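Local coordinates for protein glutathione transferase lambda1 (Populus trichocarpa, PDB 4PQH) that probably acts as a glutathione-dependent thiol transferase and glutathione transferase in detoxification, and binds glutathione covalently, as a monomeric plant Lambda-class enzyme, at residues I151-F164 against G197-N209. Numbering follows the deposited sequence.
Sequences IETALSKFDDGPFF and GRPKLAAWIEEMN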
loop_
_atom_site.group_PDB
_atom_site.type_symbol
_atom_site.label_atom_id
_atom_site.label_comp_id
_atom_site.label_asym_id
_atom_site.label_seq_id
_atom_site.Cartn_x
_atom_site.Cartn_y
_atom_site.Cartn_z
ATOM N N ILE A 151 13.026 -10.537 3.821
ATOM C CA ILE A 151 12.709 -9.226 4.379
ATOM C C ILE A 151 13.652 -8.864 5.532
ATOM O O ILE A 151 14.169 -7.740 5.604
ATOM C CB ILE A 151 11.232 -9.172 4.854
ATOM C CG1 ILE A 151 10.287 -9.325 3.656
ATOM C CG2 ILE A 151 10.943 -7.895 5.634
ATOM C CD1 ILE A 151 10.524 -8.307 2.568
ATOM N N GLU A 152 13.890 -9.824 6.421
ATOM C CA GLU A 152 14.768 -9.618 7.569
ATOM C C GLU A 152 16.169 -9.250 7.098
ATOM O O GLU A 152 16.788 -8.305 7.613
ATOM C CB GLU A 152 14.800 -10.877 8.446
ATOM C CG GLU A 152 15.767 -10.789 9.617
ATOM C CD GLU A 152 15.297 -9.845 10.701
ATOM O OE1 GLU A 152 14.119 -9.432 10.688
ATOM O OE2 GLU A 152 16.127 -9.520 11.576
ATOM N N THR A 153 16.659 -9.974 6.099
ATOM C CA THR A 153 17.978 -9.705 5.542
ATOM C C THR A 153 18.023 -8.333 4.872
ATOM O O THR A 153 18.974 -7.574 5.065
ATOM C CB THR A 153 18.412 -10.807 4.556
ATOM O OG1 THR A 153 18.592 -12.032 5.275
ATOM C CG2 THR A 153 19.721 -10.434 3.872
ATOM N N ALA A 154 16.985 -8.001 4.113
ATOM C CA ALA A 154 16.913 -6.698 3.455
ATOM C C ALA A 154 16.980 -5.556 4.464
ATOM O O ALA A 154 17.582 -4.523 4.198
ATOM C CB ALA A 154 15.654 -6.588 2.618
ATOM N N LEU A 155 16.383 -5.749 5.633
ATOM C CA LEU A 155 16.383 -4.717 6.666
ATOM C C LEU A 155 17.749 -4.479 7.318
ATOM O O LEU A 155 17.920 -3.518 8.068
ATOM C CB LEU A 155 15.329 -5.040 7.718
ATOM C CG LEU A 155 13.902 -4.760 7.237
ATOM C CD1 LEU A 155 12.912 -5.454 8.162
ATOM C CD2 LEU A 155 13.618 -3.255 7.157
ATOM N N SER A 156 18.711 -5.346 7.013
ATOM C CA SER A 156 20.060 -5.228 7.558
ATOM C C SER A 156 21.001 -4.497 6.596
ATOM O O SER A 156 22.165 -4.256 6.916
ATOM C CB SER A 156 20.620 -6.619 7.881
ATOM O OG SER A 156 19.620 -7.467 8.427
ATOM N N LYS A 157 20.493 -4.144 5.419
ATOM C CA LYS A 157 21.305 -3.504 4.376
ATOM C C LYS A 157 21.753 -2.080 4.715
ATOM O O LYS A 157 22.933 -1.733 4.572
ATOM C CB LYS A 157 20.529 -3.496 3.058
ATOM C CG LYS A 157 21.211 -2.771 1.918
ATOM C CD LYS A 157 22.358 -3.559 1.346
ATOM C CE LYS A 157 22.717 -3.040 -0.032
ATOM N NZ LYS A 157 23.844 -3.805 -0.617
ATOM N N PHE A 158 20.808 -1.252 5.141
ATOM C CA PHE A 158 21.106 0.140 5.471
ATOM C C PHE A 158 20.878 0.401 6.947
ATOM O O PHE A 158 19.777 0.216 7.450
ATOM C CB PHE A 158 20.273 1.095 4.609
ATOM C CG PHE A 158 20.617 1.030 3.146
ATOM C CD1 PHE A 158 21.796 1.582 2.673
ATOM C CD2 PHE A 158 19.767 0.407 2.246
ATOM C CE1 PHE A 158 22.122 1.511 1.328
ATOM C CE2 PHE A 158 20.086 0.337 0.909
ATOM C CZ PHE A 158 21.266 0.886 0.449
ATOM N N ASP A 159 21.921 0.844 7.644
ATOM C CA ASP A 159 21.818 1.013 9.087
ATOM C C ASP A 159 21.608 2.458 9.518
ATOM O O ASP A 159 21.897 2.804 10.665
ATOM C CB ASP A 159 23.033 0.418 9.804
ATOM C CG ASP A 159 24.346 1.003 9.323
ATOM O OD1 ASP A 159 24.328 2.019 8.595
ATOM O OD2 ASP A 159 25.404 0.444 9.684
ATOM N N ASP A 160 21.117 3.301 8.612
ATOM C CA ASP A 160 20.841 4.688 8.982
ATOM C C ASP A 160 19.387 4.947 9.371
ATOM O O ASP A 160 18.955 6.099 9.481
ATOM C CB ASP A 160 21.344 5.690 7.928
ATOM C CG ASP A 160 20.961 5.319 6.505
ATOM O OD1 ASP A 160 20.426 4.223 6.270
ATOM O OD2 ASP A 160 21.237 6.138 5.600
ATOM N N GLY A 161 18.644 3.862 9.594
ATOM C CA GLY A 161 17.286 3.939 10.091
ATOM C C GLY A 161 16.690 2.544 10.125
ATOM O O GLY A 161 17.328 1.599 9.681
ATOM N N PRO A 162 15.475 2.409 10.678
ATOM C CA PRO A 162 14.863 1.092 10.889
ATOM C C PRO A 162 14.064 0.586 9.693
ATOM O O PRO A 162 13.489 -0.507 9.752
ATOM C CB PRO A 162 13.936 1.345 12.081
ATOM C CG PRO A 162 13.500 2.763 11.912
ATOM C CD PRO A 162 14.679 3.488 11.293
ATOM N N PHE A 163 14.038 1.366 8.620
ATOM C CA PHE A 163 13.199 1.052 7.462
ATOM C C PHE A 163 14.030 0.460 6.338
ATOM O O PHE A 163 15.239 0.331 6.462
ATOM C CB PHE A 163 12.453 2.315 7.028
ATOM C CG PHE A 163 11.487 2.807 8.065
ATOM C CD1 PHE A 163 10.340 2.090 8.361
ATOM C CD2 PHE A 163 11.735 3.967 8.769
ATOM C CE1 PHE A 163 9.455 2.550 9.325
ATOM C CE2 PHE A 163 10.848 4.421 9.721
ATOM C CZ PHE A 163 9.719 3.711 10.008
ATOM N N PHE A 164 13.382 0.039 5.254
ATOM C CA PHE A 164 14.103 -0.660 4.192
ATOM C C PHE A 164 15.280 0.111 3.608
ATOM O O PHE A 164 16.333 -0.470 3.348
ATOM C CB PHE A 164 13.165 -1.098 3.064
ATOM C CG PHE A 164 12.294 -2.272 3.415
ATOM C CD1 PHE A 164 12.838 -3.539 3.541
ATOM C CD2 PHE A 164 10.937 -2.101 3.613
ATOM C CE1 PHE A 164 12.033 -4.624 3.862
ATOM C CE2 PHE A 164 10.122 -3.182 3.922
ATOM C CZ PHE A 164 10.676 -4.443 4.050
ATOM N N GLY A 197 12.701 -14.822 15.817
ATOM C CA GLY A 197 13.989 -14.943 15.164
ATOM C C GLY A 197 14.272 -13.861 14.135
ATOM O O GLY A 197 15.263 -13.939 13.410
ATOM N N ARG A 198 13.398 -12.862 14.056
ATOM C CA ARG A 198 13.517 -11.813 13.048
ATOM C C ARG A 198 13.426 -10.431 13.689
ATOM O O ARG A 198 12.420 -9.734 13.559
ATOM C CB ARG A 198 12.458 -11.987 11.957
ATOM C CG ARG A 198 12.570 -13.310 11.212
ATOM C CD ARG A 198 11.761 -13.333 9.920
ATOM N NE ARG A 198 11.817 -14.667 9.315
ATOM C CZ ARG A 198 10.998 -15.668 9.637
ATOM N NH1 ARG A 198 10.035 -15.479 10.534
ATOM N NH2 ARG A 198 11.137 -16.854 9.053
ATOM N N PRO A 199 14.490 -10.030 14.395
ATOM C CA PRO A 199 14.447 -8.800 15.188
ATOM C C PRO A 199 14.327 -7.513 14.362
ATOM O O PRO A 199 13.687 -6.570 14.817
ATOM C CB PRO A 199 15.766 -8.844 15.960
ATOM C CG PRO A 199 16.665 -9.724 15.153
ATOM C CD PRO A 199 15.769 -10.749 14.547
ATOM N N LYS A 200 14.925 -7.468 13.177
ATOM C CA LYS A 200 14.825 -6.275 12.339
ATOM C C LYS A 200 13.387 -6.101 11.851
ATOM O O LYS A 200 12.864 -4.985 11.783
ATOM C CB LYS A 200 15.787 -6.363 11.151
ATOM C CG LYS A 200 17.265 -6.360 11.518
ATOM C CD LYS A 200 17.780 -4.962 11.741
ATOM C CE LYS A 200 19.275 -4.962 12.014
ATOM N NZ LYS A 200 19.722 -3.617 12.454
ATOM N N LEU A 201 12.756 -7.215 11.489
ATOM C CA LEU A 201 11.362 -7.205 11.092
ATOM C C LEU A 201 10.457 -6.801 12.248
ATOM O O LEU A 201 9.538 -6.001 12.072
ATOM C CB LEU A 201 10.967 -8.591 10.589
ATOM C CG LEU A 201 9.476 -8.780 10.327
ATOM C CD1 LEU A 201 9.005 -7.876 9.201
ATOM C CD2 LEU A 201 9.211 -10.222 10.002
ATOM N N ALA A 202 10.707 -7.362 13.429
ATOM C CA ALA A 202 9.918 -6.994 14.601
ATOM C C ALA A 202 10.017 -5.484 14.852
ATOM O O ALA A 202 9.009 -4.817 15.116
ATOM C CB ALA A 202 10.369 -7.786 15.827
ATOM N N ALA A 203 11.229 -4.940 14.735
ATOM C CA ALA A 203 11.442 -3.508 14.910
ATOM C C ALA A 203 10.733 -2.685 13.823
ATOM O O ALA A 203 10.149 -1.638 14.104
ATOM C CB ALA A 203 12.938 -3.191 14.925
ATOM N N TRP A 204 10.785 -3.170 12.584
ATOM C CA TRP A 204 10.127 -2.505 11.463
ATOM C C TRP A 204 8.625 -2.398 11.724
ATOM O O TRP A 204 8.019 -1.349 11.520
ATOM C CB TRP A 204 10.394 -3.277 10.169
ATOM C CG TRP A 204 9.814 -2.640 8.939
ATOM C CD1 TRP A 204 10.437 -1.768 8.097
ATOM C CD2 TRP A 204 8.501 -2.850 8.401
ATOM N NE1 TRP A 204 9.592 -1.404 7.077
ATOM C CE2 TRP A 204 8.401 -2.064 7.232
ATOM C CE3 TRP A 204 7.402 -3.624 8.796
ATOM C CZ2 TRP A 204 7.238 -2.023 6.461
ATOM C CZ3 TRP A 204 6.255 -3.586 8.023
ATOM C CH2 TRP A 204 6.182 -2.795 6.870
ATOM N N ILE A 205 8.021 -3.488 12.191
ATOM C CA ILE A 205 6.601 -3.478 12.485
ATOM C C ILE A 205 6.293 -2.467 13.593
ATOM O O ILE A 205 5.336 -1.685 13.488
ATOM C CB ILE A 205 6.101 -4.894 12.831
ATOM C CG1 ILE A 205 6.201 -5.809 11.603
ATOM C CG2 ILE A 205 4.661 -4.842 13.344
ATOM C CD1 ILE A 205 6.012 -7.263 11.948
ATOM N N GLU A 206 7.120 -2.461 14.639
ATOM C CA GLU A 206 6.925 -1.501 15.719
ATOM C C GLU A 206 7.041 -0.055 15.230
ATOM O O GLU A 206 6.248 0.802 15.629
ATOM C CB GLU A 206 7.887 -1.750 16.886
ATOM C CG GLU A 206 7.678 -0.784 18.041
ATOM C CD GLU A 206 8.477 -1.146 19.272
ATOM O OE1 GLU A 206 9.521 -1.817 19.135
ATOM O OE2 GLU A 206 8.055 -0.756 20.381
ATOM N N GLU A 207 8.007 0.207 14.356
ATOM C CA GLU A 207 8.201 1.559 13.860
ATOM C C GLU A 207 7.095 1.994 12.897
ATOM O O GLU A 207 6.659 3.147 12.924
ATOM C CB GLU A 207 9.586 1.683 13.238
ATOM C CG GLU A 207 10.718 1.539 14.280
ATOM C CD GLU A 207 10.568 2.497 15.458
ATOM O OE1 GLU A 207 10.379 3.716 15.222
ATOM O OE2 GLU A 207 10.620 2.028 16.619
ATOM N N MET A 208 6.637 1.075 12.054
ATOM C CA MET A 208 5.514 1.374 11.171
ATOM C C MET A 208 4.282 1.728 11.977
ATOM O O MET A 208 3.548 2.659 11.641
ATOM C CB MET A 208 5.197 0.179 10.280
ATOM C CG MET A 208 6.146 0.033 9.122
ATOM S SD MET A 208 6.216 1.503 8.071
ATOM C CE MET A 208 4.485 1.766 7.677
ATOM N N ASN A 209 4.061 0.988 13.055
ATOM C CA ASN A 209 2.883 1.218 13.881
ATOM C C ASN A 209 2.890 2.545 14.627
ATOM O O ASN A 209 1.881 2.935 15.203
ATOM C CB ASN A 209 2.662 0.068 14.858
ATOM C CG ASN A 209 2.143 -1.182 14.177
ATOM O OD1 ASN A 209 1.625 -1.131 13.062
ATOM N ND2 ASN A 209 2.267 -2.308 14.854
HETATM O O HOH W 1 19.945 -2.410 9.814
HETATM O O HOH W 2 14.251 -2.506 11.498
#
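Glu152 receives the first turn of helix 199-208 in its carboxylate, within the all-helical C-terminal domain of the glutathione transferase fold. Both oxygens are used. OE1 accepts Leu201 N at 2.7 Å, on the syn side but 19° out of the carboxylate plane. OE2 accepts Lys200 N at 2.9 Å through its syn lone pair. Two amide N-H groups at the helix start, where no preceding turn supplies carbonyls, are thus satisfied by one side chain from the end of helix 144-154. The amino end of a helix probably also favours the negative charge. CG of Glu152 lies anti to its backbone N (chi1 176°) and the chain bends at chi2, which brings the carboxylate over this turn. Arg198, at the N-cap position, turns its guanidinium away, with NE in a salt bridge to Asp149 OD1, NH1 on Ile194 O and NH2 on Tyr192 OH.

Two waters join the segments further along. One donates to Leu155 O and accepts from Lys200 NZ, 2.9 Å away. The other donates to both Pro162 O and Lys200 O, an oxygen that also takes the helical bond from Trp204 N.

Next to the polar contacts, Phe163 points its edge at the indole face of Trp204, offset, with the planes at 79°. Phe164 meets the indole obliquely and completes an aromatic cluster. NE1 of Trp204 is satisfied by Asp172 OD1 of helix 170-190, which also accepts Phe164 N; one carboxylate oxygen thus ties both segments to that helix. Glu207 packs its CB on Phe163 and its CG on Pro162, while its OE2 forms a salt bridge with Lys210 NZ. Leu155 sets CD2 against CD1 of the Trp204 indole, 3.6 Å away.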